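Long-range contacts in leucine aminopeptidase 2, chloroplastic (Streptomyces sp. BC16019, PDB 5LHJ), which acts in bottromycin maturation as a metalloaminopeptidase of the M17 family, a class of enzymes that remove N-terminal amino acids from peptides: residues G262-S267 and L313-P318; L191-F196 and S234-R239. One frame throughout, in Å; residues are numbered along the deposited sequence.

Overall arrangement
Both contacts lie in the catalytic domain of the M17 fold, with centres about 8 Å apart. Interaction 1 pairs the end of strand 306-316 with residues 262-267 and holds Asp266, a ligand of both manganese ions in this enzyme; no metal is bound to this chain. Interaction 2 packs beside that strand and sets the start of helix 193-207 against the loop that leads into strand 239-245. The side chain of Pro193 is about 11 Å from that of Asp266. The two contacts touch directly. Ser234 OG probably bonds Glu315 OE1 at 2.5 Å, and Leu313 N probably bonds Arg239 O at 2.8 Å. Both also meet the second subunit.

Interaction 1 of 2, residues G262-S267 and L313-P318; sequences GVTFDS and LAENMP
Asn316 bonds 262-267 through both backbone and side chain. Asn316 N gives a straight bond to Phe265 O (2.8 Å, 168°). Asn316 O accepts two bonds, from Ser267 N at 3.0 Å and from Ser267 OG at 2.9 Å. Asn316 ND2 reaches Asp266 OD1 at 3.0 Å, from above the carboxylate plane. Asp266 and Asn316 both have CG anti to the backbone N, and their side chains lie side by side, pointing the same way. Thr342 O also accepts from ND2, and Lys273 forms a salt bridge with Asp266 OD2. Further back, Ala314 N donates to Gly262 O, and Thr264 N to Ala314 O at 2.9 Å. A water joins Thr264 OG1 to Glu315 OE2. Glu315 is also held by Ser234 and by a salt bridge to Arg324 of the second subunit. Beyond the strand end, the Met317 side chain crosses that of Phe265 at about a right angle. Met317 SD sits at the ring edge, 3.5 Å from Phe265 CD2, a Met-aromatic contact. Leu313 CD2 lies against Gly262 CA. The segments run parallel in the main sheet of the M17 catalytic domain; the 262-267 chain turns a corner at Thr264, and Asp266 beyond it belongs to the two-manganese site.

Interaction 2 of 2, residues L191-F196 and S234-R239; sequences LTPPAF and SAEPPR
Glu236 reaches across to the start of helix 193-207 and meets Thr192, Pro193 and Pro194. Glu236 CB lies 3.9 Å from Pro193 CD. CG turns anti to the carbonyl carbon (chi1 -65°) and comes near CG2 and CB of Thr192. The chain bends at chi2, which places CD. Glu236 CD stands 3.7 Å from Thr192 CG2, and the two side chains cross at about a right angle. At the tip, Glu236 OE1 rests 3.6 Å from Pro194 CD and close to Thr192 CB, while OE2 faces Thr192 CG2. A water bonded to Thr192 OG1 gives a weak bond to OE1. Thr192 is the N-cap of the helix, and Thr192 OG1 accepts from Ala195 N at 3.2 Å. Beyond Glu236 the prolines and Arg239 make the contact. Pro194 CG meets Pro237 CG at 3.9 Å. Pro237 O is buried against Pro193 CB, 3.5 Å away, and has no hydrogen-bond partner. Pro194 CG also lies over one face of the Arg239 guanidinium. NH1 of that group donates to Pro238 O, and a water in its plane links NE to Pro194 O. Ser234 OG accepts from Glu236 N, forming an ST turn. The loop after helix 225-231 runs past the N-terminus of helix 193-207 into strand 239-245. Pro193 and Glu236 also touch Glu315 on strand 306-316, and Glu236 packs on Arg324 of the second subunit.

Interaction 1 of 2, residues G262-S267 and L313-P318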
loop_
_atom_site.group_PDB
_atom_site.type_symbol
_atom_site.label_atom_id
_atom_site.label_comp_id
_atom_site.label_asym_id
_atom_site.label_seq_id
_atom_site.Cartn_x
_atom_site.Cartn_y
_atom_site.Cartn_z
ATOM N N GLY A 262 -7.424 -13.287 27.552
ATOM C CA GLY A 262 -8.845 -13.107 27.267
ATOM C C GLY A 262 -9.242 -11.764 26.678
ATOM O O GLY A 262 -10.148 -11.106 27.198
ATOM N N VAL A 263 -8.625 -11.372 25.566
ATOM C CA VAL A 263 -9.036 -10.133 24.900
ATOM C C VAL A 263 -10.249 -10.471 24.037
ATOM O O VAL A 263 -10.126 -11.107 23.005
ATOM C CB VAL A 263 -7.890 -9.467 24.100
ATOM C CG1 VAL A 263 -8.380 -8.197 23.408
ATOM C CG2 VAL A 263 -6.746 -9.133 25.042
ATOM N N THR A 264 -11.426 -10.057 24.495
ATOM C CA THR A 264 -12.682 -10.431 23.867
ATOM C C THR A 264 -12.952 -9.727 22.539
ATOM O O THR A 264 -13.673 -10.259 21.697
ATOM C CB THR A 264 -13.872 -10.233 24.821
ATOM O OG1 THR A 264 -13.975 -8.854 25.201
ATOM C CG2 THR A 264 -13.672 -11.097 26.075
ATOM N N PHE A 265 -12.385 -8.538 22.361
ATOM C CA PHE A 265 -12.370 -7.890 21.063
ATOM C C PHE A 265 -11.097 -7.062 20.951
ATOM O O PHE A 265 -10.816 -6.247 21.825
ATOM C CB PHE A 265 -13.598 -7.007 20.845
ATOM C CG PHE A 265 -13.622 -6.381 19.487
ATOM C CD1 PHE A 265 -13.888 -7.147 18.365
ATOM C CD2 PHE A 265 -13.273 -5.059 19.328
ATOM C CE1 PHE A 265 -13.845 -6.587 17.100
ATOM C CE2 PHE A 265 -13.242 -4.478 18.069
ATOM C CZ PHE A 265 -13.513 -5.240 16.957
ATOM N N ASP A 266 -10.331 -7.301 19.886
ATOM C CA ASP A 266 -9.100 -6.572 19.633
ATOM C C ASP A 266 -9.173 -5.859 18.274
ATOM O O ASP A 266 -9.025 -6.487 17.221
ATOM C CB ASP A 266 -7.912 -7.527 19.678
ATOM C CG ASP A 266 -6.608 -6.848 19.349
ATOM O OD1 ASP A 266 -6.519 -5.611 19.485
ATOM O OD2 ASP A 266 -5.677 -7.560 18.928
ATOM N N SER A 267 -9.358 -4.543 18.324
ATOM C CA SER A 267 -9.363 -3.701 17.137
ATOM C C SER A 267 -7.967 -3.253 16.718
ATOM O O SER A 267 -7.844 -2.574 15.702
ATOM C CB SER A 267 -10.165 -2.423 17.411
ATOM O OG SER A 267 -9.377 -1.555 18.206
ATOM N N LEU A 313 -9.327 -10.340 31.255
ATOM C CA LEU A 313 -10.354 -10.146 30.233
ATOM C C LEU A 313 -10.523 -8.662 29.928
ATOM O O LEU A 313 -10.714 -7.866 30.838
ATOM C CB LEU A 313 -11.690 -10.732 30.712
ATOM C CG LEU A 313 -11.680 -12.105 31.383
ATOM C CD1 LEU A 313 -13.099 -12.519 31.747
ATOM C CD2 LEU A 313 -11.080 -13.171 30.489
ATOM N N ALA A 314 -10.459 -8.292 28.654
ATOM C CA ALA A 314 -10.591 -6.884 28.250
ATOM C C ALA A 314 -10.888 -6.752 26.769
ATOM O O ALA A 314 -10.726 -7.707 26.015
ATOM C CB ALA A 314 -9.321 -6.113 28.595
ATOM N N GLU A 315 -11.343 -5.566 26.366
ATOM C CA GLU A 315 -11.382 -5.172 24.954
ATOM C C GLU A 315 -10.255 -4.175 24.670
ATOM O O GLU A 315 -9.904 -3.394 25.537
ATOM C CB GLU A 315 -12.699 -4.504 24.581
ATOM C CG GLU A 315 -13.945 -5.370 24.608
ATOM C CD GLU A 315 -15.159 -4.658 24.017
ATOM O OE1 GLU A 315 -15.169 -3.400 23.944
ATOM O OE2 GLU A 315 -16.122 -5.348 23.624
ATOM N N ASN A 316 -9.703 -4.215 23.460
ATOM C CA ASN A 316 -8.721 -3.228 22.992
ATOM C C ASN A 316 -9.390 -2.371 21.901
ATOM O O ASN A 316 -9.571 -2.838 20.773
ATOM C CB ASN A 316 -7.486 -3.955 22.444
ATOM C CG ASN A 316 -6.334 -3.010 22.096
ATOM O OD1 ASN A 316 -6.260 -1.893 22.589
ATOM N ND2 ASN A 316 -5.426 -3.475 21.260
ATOM N N MET A 317 -9.782 -1.142 22.245
ATOM C CA MET A 317 -10.575 -0.276 21.359
ATOM C C MET A 317 -9.926 1.098 21.195
ATOM O O MET A 317 -9.277 1.572 22.118
ATOM C CB MET A 317 -11.984 -0.065 21.951
ATOM C CG MET A 317 -12.876 -1.295 22.035
ATOM S SD MET A 317 -13.522 -1.736 20.418
ATOM C CE MET A 317 -15.103 -0.903 20.383
ATOM N N PRO A 318 -10.120 1.754 20.030
ATOM C CA PRO A 318 -9.745 3.162 19.918
ATOM C C PRO A 318 -10.824 4.041 20.570
ATOM O O PRO A 318 -12.014 3.695 20.559
ATOM C CB PRO A 318 -9.712 3.383 18.405
ATOM C CG PRO A 318 -10.820 2.514 17.909
ATOM C CD PRO A 318 -10.898 1.322 18.855
HETATM O O HOH W 1 -16.058 -8.034 23.778
#

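Interaction 2 of 2, residues L191-F196 and S234-R239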
loop_
_atom_site.group_PDB
_atom_site.type_symbol
_atom_site.label_atom_id
_atom_site.label_comp_id
_atom_site.label_asym_id
_atom_site.label_seq_id
_atom_site.Cartn_x
_atom_site.Cartn_y
_atom_site.Cartn_z
ATOM N N LEU A 191 -20.230 -11.773 24.215
ATOM C CA LEU A 191 -19.139 -12.162 25.122
ATOM C C LEU A 191 -18.190 -11.005 25.387
ATOM O O LEU A 191 -17.036 -10.997 24.945
ATOM C CB LEU A 191 -18.394 -13.397 24.595
ATOM C CG LEU A 191 -17.524 -14.104 25.642
ATOM C CD1 LEU A 191 -18.397 -14.892 26.611
ATOM C CD2 LEU A 191 -16.520 -15.031 24.976
ATOM N N THR A 192 -18.696 -10.034 26.134
ATOM C CA THR A 192 -17.912 -8.900 26.630
ATOM C C THR A 192 -17.082 -9.379 27.825
ATOM O O THR A 192 -17.348 -10.466 28.362
ATOM C CB THR A 192 -18.838 -7.774 27.099
ATOM O OG1 THR A 192 -19.684 -8.275 28.149
ATOM C CG2 THR A 192 -19.698 -7.272 25.948
ATOM N N PRO A 193 -16.111 -8.570 28.286
ATOM C CA PRO A 193 -15.385 -9.016 29.484
ATOM C C PRO A 193 -16.287 -9.284 30.707
ATOM O O PRO A 193 -16.132 -10.339 31.324
ATOM C CB PRO A 193 -14.347 -7.912 29.715
ATOM C CG PRO A 193 -14.149 -7.311 28.341
ATOM C CD PRO A 193 -15.507 -7.354 27.699
ATOM N N PRO A 194 -17.235 -8.383 31.028
ATOM C CA PRO A 194 -18.148 -8.735 32.138
ATOM C C PRO A 194 -18.996 -9.989 31.906
ATOM O O PRO A 194 -19.178 -10.792 32.829
ATOM C CB PRO A 194 -19.041 -7.487 32.251
ATOM C CG PRO A 194 -18.169 -6.382 31.781
ATOM C CD PRO A 194 -17.475 -6.995 30.585
ATOM N N ALA A 195 -19.499 -10.171 30.687
ATOM C CA ALA A 195 -20.293 -11.353 30.347
ATOM C C ALA A 195 -19.472 -12.644 30.400
ATOM O O ALA A 195 -19.941 -13.680 30.893
ATOM C CB ALA A 195 -20.916 -11.190 28.973
ATOM N N PHE A 196 -18.230 -12.565 29.919
ATOM C CA PHE A 196 -17.302 -13.700 29.978
ATOM C C PHE A 196 -17.009 -14.081 31.434
ATOM O O PHE A 196 -17.069 -15.263 31.785
ATOM C CB PHE A 196 -16.026 -13.377 29.161
ATOM C CG PHE A 196 -15.136 -14.558 28.836
ATOM C CD1 PHE A 196 -15.471 -15.889 29.119
ATOM C CD2 PHE A 196 -13.920 -14.312 28.192
ATOM C CE1 PHE A 196 -14.605 -16.926 28.792
ATOM C CE2 PHE A 196 -13.074 -15.354 27.841
ATOM C CZ PHE A 196 -13.412 -16.656 28.144
ATOM N N SER A 234 -12.036 1.025 25.790
ATOM C CA SER A 234 -13.339 0.412 25.601
ATOM C C SER A 234 -14.393 0.929 26.571
ATOM O O SER A 234 -14.090 1.238 27.712
ATOM C CB SER A 234 -13.217 -1.105 25.771
ATOM O OG SER A 234 -14.479 -1.733 25.611
ATOM N N ALA A 235 -15.635 0.996 26.103
ATOM C CA ALA A 235 -16.803 1.206 26.976
ATOM C C ALA A 235 -17.012 0.034 27.948
ATOM O O ALA A 235 -17.645 0.213 28.997
ATOM C CB ALA A 235 -18.063 1.406 26.145
ATOM N N GLU A 236 -16.513 -1.151 27.602
ATOM C CA GLU A 236 -16.623 -2.320 28.492
ATOM C C GLU A 236 -15.476 -2.334 29.506
ATOM O O GLU A 236 -14.304 -2.182 29.135
ATOM C CB GLU A 236 -16.637 -3.619 27.679
ATOM C CG GLU A 236 -17.836 -3.780 26.773
ATOM C CD GLU A 236 -19.139 -3.927 27.530
ATOM O OE1 GLU A 236 -19.117 -4.436 28.673
ATOM O OE2 GLU A 236 -20.189 -3.535 26.990
ATOM N N PRO A 237 -15.786 -2.498 30.801
ATOM C CA PRO A 237 -14.710 -2.522 31.781
ATOM C C PRO A 237 -13.992 -3.886 31.776
ATOM O O PRO A 237 -14.626 -4.895 31.478
ATOM C CB PRO A 237 -15.452 -2.309 33.104
ATOM C CG PRO A 237 -16.775 -2.935 32.865
ATOM C CD PRO A 237 -17.113 -2.582 31.444
ATOM N N PRO A 238 -12.704 -3.920 32.141
ATOM C CA PRO A 238 -11.993 -5.198 32.201
ATOM C C PRO A 238 -12.394 -6.021 33.429
ATOM O O PRO A 238 -13.077 -5.512 34.334
ATOM C CB PRO A 238 -10.524 -4.777 32.275
ATOM C CG PRO A 238 -10.563 -3.446 32.962
ATOM C CD PRO A 238 -11.826 -2.784 32.481
ATOM N N ARG A 239 -12.025 -7.298 33.399
ATOM C CA ARG A 239 -12.270 -8.245 34.493
ATOM C C ARG A 239 -11.024 -9.084 34.661
ATOM O O ARG A 239 -10.262 -9.288 33.705
ATOM C CB ARG A 239 -13.458 -9.168 34.171
ATOM C CG ARG A 239 -14.815 -8.481 34.069
ATOM C CD ARG A 239 -15.324 -8.076 35.448
ATOM N NE ARG A 239 -16.656 -7.453 35.459
ATOM C CZ ARG A 239 -16.911 -6.145 35.415
ATOM N NH1 ARG A 239 -15.932 -5.239 35.300
ATOM N NH2 ARG A 239 -18.171 -5.723 35.502
HETATM O O HOH W 2 -21.705 -6.735 28.861
HETATM O O HOH W 3 -18.583 -9.533 35.469
#